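Local coordinates for Tat-secreted protein Rv2525c (Mycobacterium tuberculosis, PDB 4PMQ) that may act as a peptidoglycan hydrolase with glycosidase activity and shows esterase activity toward p-nitrophenyl esters in vitro, at residues 3-9 with 192-198; 106-112 with 158-164. All blocks are in the same frame, centred on the assembly; numbering follows the deposited sequence. Where two conformers were deposited one is given.

Contact 1: 3-9 with 192-198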
loop_
_atom_site.group_PDB
_atom_site.type_symbol
_atom_site.label_atom_id
_atom_site.label_comp_id
_atom_site.label_asym_id
_atom_site.label_seq_id
_atom_site.Cartn_x
_atom_site.Cartn_y
_atom_site.Cartn_z
ATOM N N SER A 3 -1.251 -13.404 -13.139
ATOM C CA SER A 3 -1.367 -11.945 -13.061
ATOM C C SER A 3 -2.163 -11.309 -14.227
ATOM O O SER A 3 -2.117 -11.791 -15.366
ATOM C CB SER A 3 0.016 -11.308 -13.022
ATOM O OG SER A 3 -0.122 -9.904 -12.901
ATOM N N LEU A 4 -2.833 -10.175 -13.918
ATOM C CA LEU A 4 -3.631 -9.313 -14.802
ATOM C C LEU A 4 -2.825 -8.061 -15.224
ATOM O O LEU A 4 -3.355 -7.133 -15.833
ATOM C CB LEU A 4 -4.888 -8.861 -14.029
ATOM C CG LEU A 4 -6.038 -9.845 -13.816
ATOM C CD1 LEU A 4 -5.688 -10.931 -12.835
ATOM C CD2 LEU A 4 -7.230 -9.135 -13.235
ATOM N N GLY A 5 -1.564 -8.047 -14.860
ATOM C CA GLY A 5 -0.664 -6.931 -15.105
ATOM C C GLY A 5 0.142 -6.656 -13.856
ATOM O O GLY A 5 -0.171 -7.171 -12.772
ATOM N N THR A 6 1.175 -5.826 -14.013
ATOM C CA THR A 6 2.140 -5.461 -12.983
ATOM C C THR A 6 1.943 -4.028 -12.533
ATOM O O THR A 6 1.768 -3.170 -13.405
ATOM C CB THR A 6 3.531 -5.618 -13.646
ATOM O OG1 THR A 6 3.768 -6.996 -13.966
ATOM C CG2 THR A 6 4.668 -5.031 -12.842
ATOM N N LEU A 7 2.089 -3.774 -11.237
ATOM C CA LEU A 7 2.126 -2.470 -10.609
ATOM C C LEU A 7 3.452 -2.330 -9.910
ATOM O O LEU A 7 3.883 -3.267 -9.231
ATOM C CB LEU A 7 1.005 -2.254 -9.595
ATOM C CG LEU A 7 -0.423 -2.397 -10.124
ATOM C CD1 LEU A 7 -1.413 -2.273 -8.982
ATOM C CD2 LEU A 7 -0.762 -1.344 -11.200
ATOM N N LEU A 8 4.093 -1.161 -10.043
ATOM C CA LEU A 8 5.367 -0.959 -9.350
ATOM C C LEU A 8 5.153 -0.154 -8.096
ATOM O O LEU A 8 4.317 0.745 -8.095
ATOM C CB LEU A 8 6.349 -0.206 -10.269
ATOM C CG LEU A 8 6.660 -0.867 -11.621
ATOM C CD1 LEU A 8 7.652 -0.022 -12.403
ATOM C CD2 LEU A 8 7.153 -2.336 -11.450
ATOM N N ASP A 9 5.958 -0.418 -7.061
ATOM C CA ASP A 9 5.938 0.435 -5.873
ATOM C C ASP A 9 7.377 0.886 -5.591
ATOM O O ASP A 9 8.326 0.160 -5.890
ATOM C CB ASP A 9 5.260 -0.218 -4.663
ATOM C CG ASP A 9 6.088 -1.299 -4.004
ATOM O OD1 ASP A 9 7.033 -0.947 -3.262
ATOM O OD2 ASP A 9 5.788 -2.485 -4.226
ATOM N N VAL A 192 12.661 -0.331 -7.667
ATOM C CA VAL A 192 11.220 -0.597 -7.596
ATOM C C VAL A 192 10.972 -2.024 -7.143
ATOM O O VAL A 192 11.822 -2.900 -7.341
ATOM C CB VAL A 192 10.463 -0.328 -8.937
ATOM C CG1 VAL A 192 10.615 1.122 -9.390
ATOM C CG2 VAL A 192 10.878 -1.306 -10.051
ATOM N N ASP A 193 9.803 -2.233 -6.551
ATOM C CA ASP A 193 9.239 -3.533 -6.224
ATOM C C ASP A 193 8.186 -3.852 -7.253
ATOM O O ASP A 193 7.511 -2.940 -7.762
ATOM C CB ASP A 193 8.638 -3.559 -4.807
ATOM C CG ASP A 193 9.579 -3.043 -3.725
ATOM O OD1 ASP A 193 10.793 -3.383 -3.778
ATOM O OD2 ASP A 193 9.093 -2.370 -2.792
ATOM N N VAL A 194 7.994 -5.133 -7.525
ATOM C CA VAL A 194 7.046 -5.574 -8.536
ATOM C C VAL A 194 5.864 -6.245 -7.880
ATOM O O VAL A 194 6.043 -7.125 -7.025
ATOM C CB VAL A 194 7.718 -6.506 -9.570
ATOM C CG1 VAL A 194 6.716 -6.973 -10.611
ATOM C CG2 VAL A 194 8.902 -5.809 -10.248
ATOM N N ASN A 195 4.649 -5.849 -8.308
ATOM C CA ASN A 195 3.421 -6.406 -7.757
ATOM C C ASN A 195 2.566 -6.949 -8.874
ATOM O O ASN A 195 2.390 -6.260 -9.894
ATOM C CB ASN A 195 2.643 -5.343 -6.970
ATOM C CG ASN A 195 3.511 -4.722 -5.907
ATOM O OD1 ASN A 195 3.675 -5.301 -4.836
ATOM N ND2 ASN A 195 4.172 -3.609 -6.227
ATOM N N GLN A 196 1.960 -8.122 -8.663
ATOM C CA GLN A 196 1.019 -8.731 -9.621
ATOM C C GLN A 196 -0.412 -8.405 -9.221
ATOM O O GLN A 196 -0.769 -8.495 -8.047
ATOM C CB GLN A 196 1.209 -10.250 -9.645
ATOM C CG GLN A 196 2.539 -10.645 -10.277
ATOM C CD GLN A 196 2.690 -12.129 -10.535
ATOM O OE1 GLN A 196 2.090 -12.990 -9.871
ATOM N NE2 GLN A 196 3.541 -12.452 -11.494
ATOM N N ILE A 197 -1.228 -8.023 -10.197
ATOM C CA ILE A 197 -2.655 -7.791 -10.013
ATOM C C ILE A 197 -3.356 -9.169 -10.117
ATOM O O ILE A 197 -3.155 -9.907 -11.103
ATOM C CB ILE A 197 -3.183 -6.798 -11.077
ATOM C CG1 ILE A 197 -2.485 -5.422 -10.958
ATOM C CG2 ILE A 197 -4.720 -6.696 -10.996
ATOM C CD1 ILE A 197 -2.737 -4.543 -12.245
ATOM N N LEU A 198 -4.195 -9.488 -9.128
ATOM C CA LEU A 198 -4.868 -10.783 -9.073
ATOM C C LEU A 198 -6.361 -10.736 -9.301
ATOM O O LEU A 198 -6.968 -11.768 -9.628
ATOM C CB LEU A 198 -4.640 -11.390 -7.692
ATOM C CG LEU A 198 -3.151 -11.594 -7.324
ATOM C CD1 LEU A 198 -3.011 -11.816 -5.848
ATOM C CD2 LEU A 198 -2.518 -12.711 -8.168
#
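The contact is an antiparallel strand pair in the curled sheet of a glycoside hydrolase-like domain of the TIM-barrel clan. Strand 6-9 runs beside strand 192-197. Thr6 and Leu8 face Gln196 and Val194 as non-hydrogen-bonded pairs. Leu7 and Asp9 form hydrogen-bonded pairs with Asn195 and Asp193. Asp193 N gives a nearly straight bond to Asp9 O (2.9 Å, 177°).

The Asn195 amide reaches two acceptors on strand 6-9. Asn195 ND2 donates to Asp9 OD2 at 2.8 Å, in the amide plane and on the anti lone pair of the carboxylate. Asn195 ND2 also reaches Leu7 O at 3.0 Å, from above the carbonyl plane. Leu7 O accepts from Asn195 N as well, so two donors grip it. Asp9 CG sits between the backbone N and the carbonyl carbon (chi1 74°), which brings the carboxylate against Asp193. Asp9 OD1 lies 2.5 Å from Asp193 OD2. Asp193 OD1 accepts a hydrogen bond from Asp183 N. Bound glycerol and tartrate lie near this acidic end, consistent with a pocket.

At the far end, Leu4 N hydrogen-bonds to Ile197 O at 2.8 Å. Ser3 OG accepts from Gly5 N in an ST turn. Ile197 CG1 packs at 3.8 Å on Leu7 CG, the side chains crossing at about a right angle.

Strand 27-31 pairs with strand 6-9. Strand 177-181 pairs with 190-197 and supplies Gln179, whose NE2 hydrogen-bonds to Asp9 OD2.

Contact 2: 106-112 with 158-164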
loop_
_atom_site.group_PDB
_atom_site.type_symbol
_atom_site.label_atom_id
_atom_site.label_comp_id
_atom_site.label_asym_id
_atom_site.label_seq_id
_atom_site.Cartn_x
_atom_site.Cartn_y
_atom_site.Cartn_z
ATOM N N TYR A 106 -4.286 1.319 1.038
ATOM C CA TYR A 106 -3.697 0.120 1.644
ATOM C C TYR A 106 -2.801 0.502 2.822
ATOM O O TYR A 106 -1.689 0.997 2.594
ATOM C CB TYR A 106 -2.873 -0.647 0.611
ATOM C CG TYR A 106 -3.705 -1.432 -0.376
ATOM C CD1 TYR A 106 -4.231 -0.828 -1.519
ATOM C CD2 TYR A 106 -3.936 -2.795 -0.195
ATOM C CE1 TYR A 106 -4.980 -1.562 -2.446
ATOM C CE2 TYR A 106 -4.627 -3.550 -1.150
ATOM C CZ TYR A 106 -5.169 -2.927 -2.259
ATOM O OH TYR A 106 -5.833 -3.701 -3.202
ATOM N N ALA A 107 -3.295 0.311 4.063
ATOM C CA ALA A 107 -2.531 0.534 5.306
ATOM C C ALA A 107 -1.450 -0.553 5.414
ATOM O O ALA A 107 -1.752 -1.748 5.225
ATOM C CB ALA A 107 -3.465 0.500 6.501
ATOM N N SER A 108 -0.193 -0.165 5.737
ATOM C CA SER A 108 0.881 -1.154 5.769
ATOM C C SER A 108 1.158 -1.803 7.120
ATOM O O SER A 108 1.276 -1.132 8.165
ATOM C CB SER A 108 2.175 -0.542 5.260
ATOM O OG SER A 108 1.936 -0.092 3.940
ATOM N N ILE A 109 1.301 -3.138 7.062
ATOM C CA ILE A 109 1.711 -4.010 8.152
ATOM C C ILE A 109 3.028 -4.596 7.605
ATOM O O ILE A 109 3.035 -5.727 7.121
ATOM C CB ILE A 109 0.683 -5.076 8.611
ATOM C CG1 ILE A 109 -0.746 -4.491 8.902
ATOM C CG2 ILE A 109 1.248 -5.856 9.827
ATOM C CD1 ILE A 109 -0.835 -3.350 9.889
ATOM N N ASP A 110 4.119 -3.768 7.602
ATOM C CA ASP A 110 5.423 -4.106 7.044
ATOM C C ASP A 110 6.227 -4.916 8.069
ATOM O O ASP A 110 7.317 -4.537 8.496
ATOM C CB ASP A 110 6.131 -2.778 6.651
ATOM C CG ASP A 110 7.455 -2.975 5.946
ATOM O OD1 ASP A 110 7.619 -4.024 5.265
ATOM O OD2 ASP A 110 8.346 -2.114 6.116
ATOM N N ASP A 111 5.627 -6.026 8.504
ATOM C CA ASP A 111 6.118 -6.899 9.563
ATOM C C ASP A 111 5.567 -8.307 9.397
ATOM O O ASP A 111 4.651 -8.547 8.583
ATOM C CB ASP A 111 5.635 -6.319 10.926
ATOM C CG ASP A 111 6.519 -5.205 11.447
ATOM O OD1 ASP A 111 7.700 -5.479 11.757
ATOM O OD2 ASP A 111 6.041 -4.054 11.513
ATOM N N ASN A 112 6.088 -9.218 10.219
ATOM C CA ASN A 112 5.686 -10.621 10.287
ATOM C C ASN A 112 5.205 -10.843 11.725
ATOM O O ASN A 112 5.956 -11.358 12.576
ATOM C CB ASN A 112 6.868 -11.541 9.899
ATOM C CG ASN A 112 6.477 -12.996 9.984
ATOM O OD1 ASN A 112 5.280 -13.310 9.978
ATOM N ND2 ASN A 112 7.475 -13.899 10.083
ATOM N N TYR A 158 -9.626 -4.744 0.989
ATOM C CA TYR A 158 -8.616 -4.997 -0.051
ATOM C C TYR A 158 -7.373 -5.556 0.607
ATOM O O TYR A 158 -6.990 -5.139 1.705
ATOM C CB TYR A 158 -8.277 -3.725 -0.827
ATOM C CG TYR A 158 -9.395 -3.238 -1.728
ATOM C CD1 TYR A 158 -9.460 -3.639 -3.056
ATOM C CD2 TYR A 158 -10.351 -2.324 -1.265
ATOM C CE1 TYR A 158 -10.475 -3.193 -3.903
ATOM C CE2 TYR A 158 -11.391 -1.887 -2.098
ATOM C CZ TYR A 158 -11.427 -2.308 -3.427
ATOM O OH TYR A 158 -12.385 -1.880 -4.317
ATOM N N PHE A 159 -6.719 -6.516 -0.088
ATOM C CA PHE A 159 -5.571 -7.190 0.504
ATOM C C PHE A 159 -4.408 -7.246 -0.487
ATOM O O PHE A 159 -4.571 -7.648 -1.639
ATOM C CB PHE A 159 -6.014 -8.602 0.946
ATOM C CG PHE A 159 -7.155 -8.524 1.934
ATOM C CD1 PHE A 159 -6.929 -8.122 3.251
ATOM C CD2 PHE A 159 -8.470 -8.728 1.521
ATOM C CE1 PHE A 159 -7.988 -7.972 4.148
ATOM C CE2 PHE A 159 -9.538 -8.569 2.424
ATOM C CZ PHE A 159 -9.288 -8.179 3.727
ATOM N N TRP A 160 -3.237 -6.820 -0.034
ATOM C CA TRP A 160 -2.028 -6.787 -0.850
ATOM C C TRP A 160 -0.991 -7.609 -0.129
ATOM O O TRP A 160 -0.557 -7.235 0.963
ATOM C CB TRP A 160 -1.580 -5.318 -1.040
ATOM C CG TRP A 160 -0.256 -5.117 -1.719
ATOM C CD1 TRP A 160 0.435 -6.010 -2.488
ATOM C CD2 TRP A 160 0.516 -3.908 -1.709
ATOM N NE1 TRP A 160 1.601 -5.435 -2.951
ATOM C CE2 TRP A 160 1.675 -4.143 -2.486
ATOM C CE3 TRP A 160 0.323 -2.634 -1.144
ATOM C CZ2 TRP A 160 2.690 -3.189 -2.626
ATOM C CZ3 TRP A 160 1.333 -1.693 -1.274
ATOM C CH2 TRP A 160 2.481 -1.955 -2.043
ATOM N N GLN A 161 -0.687 -8.796 -0.686
ATOM C CA GLN A 161 0.200 -9.718 -0.001
ATOM C C GLN A 161 1.668 -9.391 -0.151
ATOM O O GLN A 161 2.132 -9.184 -1.285
ATOM C CB GLN A 161 -0.031 -11.151 -0.507
ATOM C CG GLN A 161 0.861 -12.180 0.214
ATOM C CD GLN A 161 0.634 -13.562 -0.358
ATOM O OE1 GLN A 161 -0.499 -13.911 -0.683
ATOM N NE2 GLN A 161 1.705 -14.328 -0.558
ATOM N N HIS A 162 2.412 -9.444 0.980
ATOM C CA HIS A 162 3.890 -9.423 0.956
ATOM C C HIS A 162 4.364 -10.813 1.391
ATOM O O HIS A 162 3.590 -11.579 1.966
ATOM C CB HIS A 162 4.568 -8.296 1.744
ATOM C CG HIS A 162 4.428 -8.322 3.234
ATOM N ND1 HIS A 162 5.100 -9.265 4.020
ATOM C CD2 HIS A 162 3.823 -7.429 4.050
ATOM C CE1 HIS A 162 4.868 -8.918 5.280
ATOM N NE2 HIS A 162 4.106 -7.821 5.353
ATOM N N ASN A 163 5.609 -11.149 1.107
ATOM C CA ASN A 163 6.091 -12.513 1.335
ATOM C C ASN A 163 6.891 -12.741 2.639
ATOM O O ASN A 163 7.411 -13.842 2.848
ATOM C CB ASN A 163 6.928 -12.920 0.129
ATOM C CG ASN A 163 6.053 -13.161 -1.084
ATOM O OD1 ASN A 163 4.801 -13.210 -0.990
ATOM N ND2 ASN A 163 6.688 -13.355 -2.231
ATOM N N TRP A 164 6.951 -11.751 3.522
ATOM C CA TRP A 164 7.683 -11.926 4.767
ATOM C C TRP A 164 6.755 -12.602 5.760
ATOM O O TRP A 164 5.959 -11.919 6.416
ATOM C CB TRP A 164 8.187 -10.565 5.264
ATOM C CG TRP A 164 8.943 -10.638 6.563
ATOM C CD1 TRP A 164 9.519 -11.746 7.129
ATOM C CD2 TRP A 164 9.229 -9.545 7.444
ATOM N NE1 TRP A 164 10.093 -11.415 8.338
ATOM C CE2 TRP A 164 9.994 -10.057 8.517
ATOM C CE3 TRP A 164 8.952 -8.166 7.406
ATOM C CZ2 TRP A 164 10.410 -9.248 9.589
ATOM C CZ3 TRP A 164 9.431 -7.361 8.429
ATOM C CH2 TRP A 164 10.146 -7.904 9.506
HETATM O O HOH W 1 10.119 -13.026 11.132
#
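Strands 106-108 and 158-161 run at 47° to each other and come no closer than 8.0 Å between axes, so side chains bridge them. Tyr106 fills the gap at one end. Tyr106 CE2 meets Trp160 CB at 3.5 Å, and Tyr106 OH lies 3.4 Å from Tyr158 CB. The edge of the Trp160 indole points at the face of the Tyr106 ring in a T-shaped pair, planes at 86°. Tyr106 OH is hydrogen-bonded to Phe202 O, and Trp160 NE1 to Asn195 OD1.

The two strands are second neighbours in the parallel part of the barrel-like sheet, with strand 138-142 between them. Farther along both segments the contact is direct. His162 NE2 donates to Ile109 O at 2.9 Å, in both the ring plane and the carbonyl plane. His162 ND1 accepts from Trp164 N at 3.1 Å, which fixes the rotation of the ring.

Farther out, Asn112 CB sits over the five-membered ring of Trp164, 3.6 Å from its centroid, as a CH-pi contact. Trp164 CG is anti to the backbone N (chi1 179°), which lays the indole beside Asp111 and puts one ring face against Asn112 CB. A water accepts from both Asn112 ND2 and Trp164 NE1. Near the tartrate, Asp110 OD2 forms a salt bridge with Lys70 and a hydrogen bond with Gln67.

How the contacts relate
The chain starts in contact 1, at residues 3-9, and passes through strands 27-31 and 61-66 before reaching residues 106-112. Helix 115-133, strand 138-142 and helix 144-153 follow. Contact 2 then closes this inner loop at residues 158-164. Strands 177-181 and 184-187 come next, and residues 192-198 return to the N-terminal strand. Contact 2 is therefore nested inside the large loop closed by contact 1. Contact 1 pairs the first strand of the chain with the last, and contact 2 joins second-neighbour strands in the same sheet. They meet at Trp160, whose NE1 probably hydrogen-bonds to Asn195 OD1 at 2.8 Å.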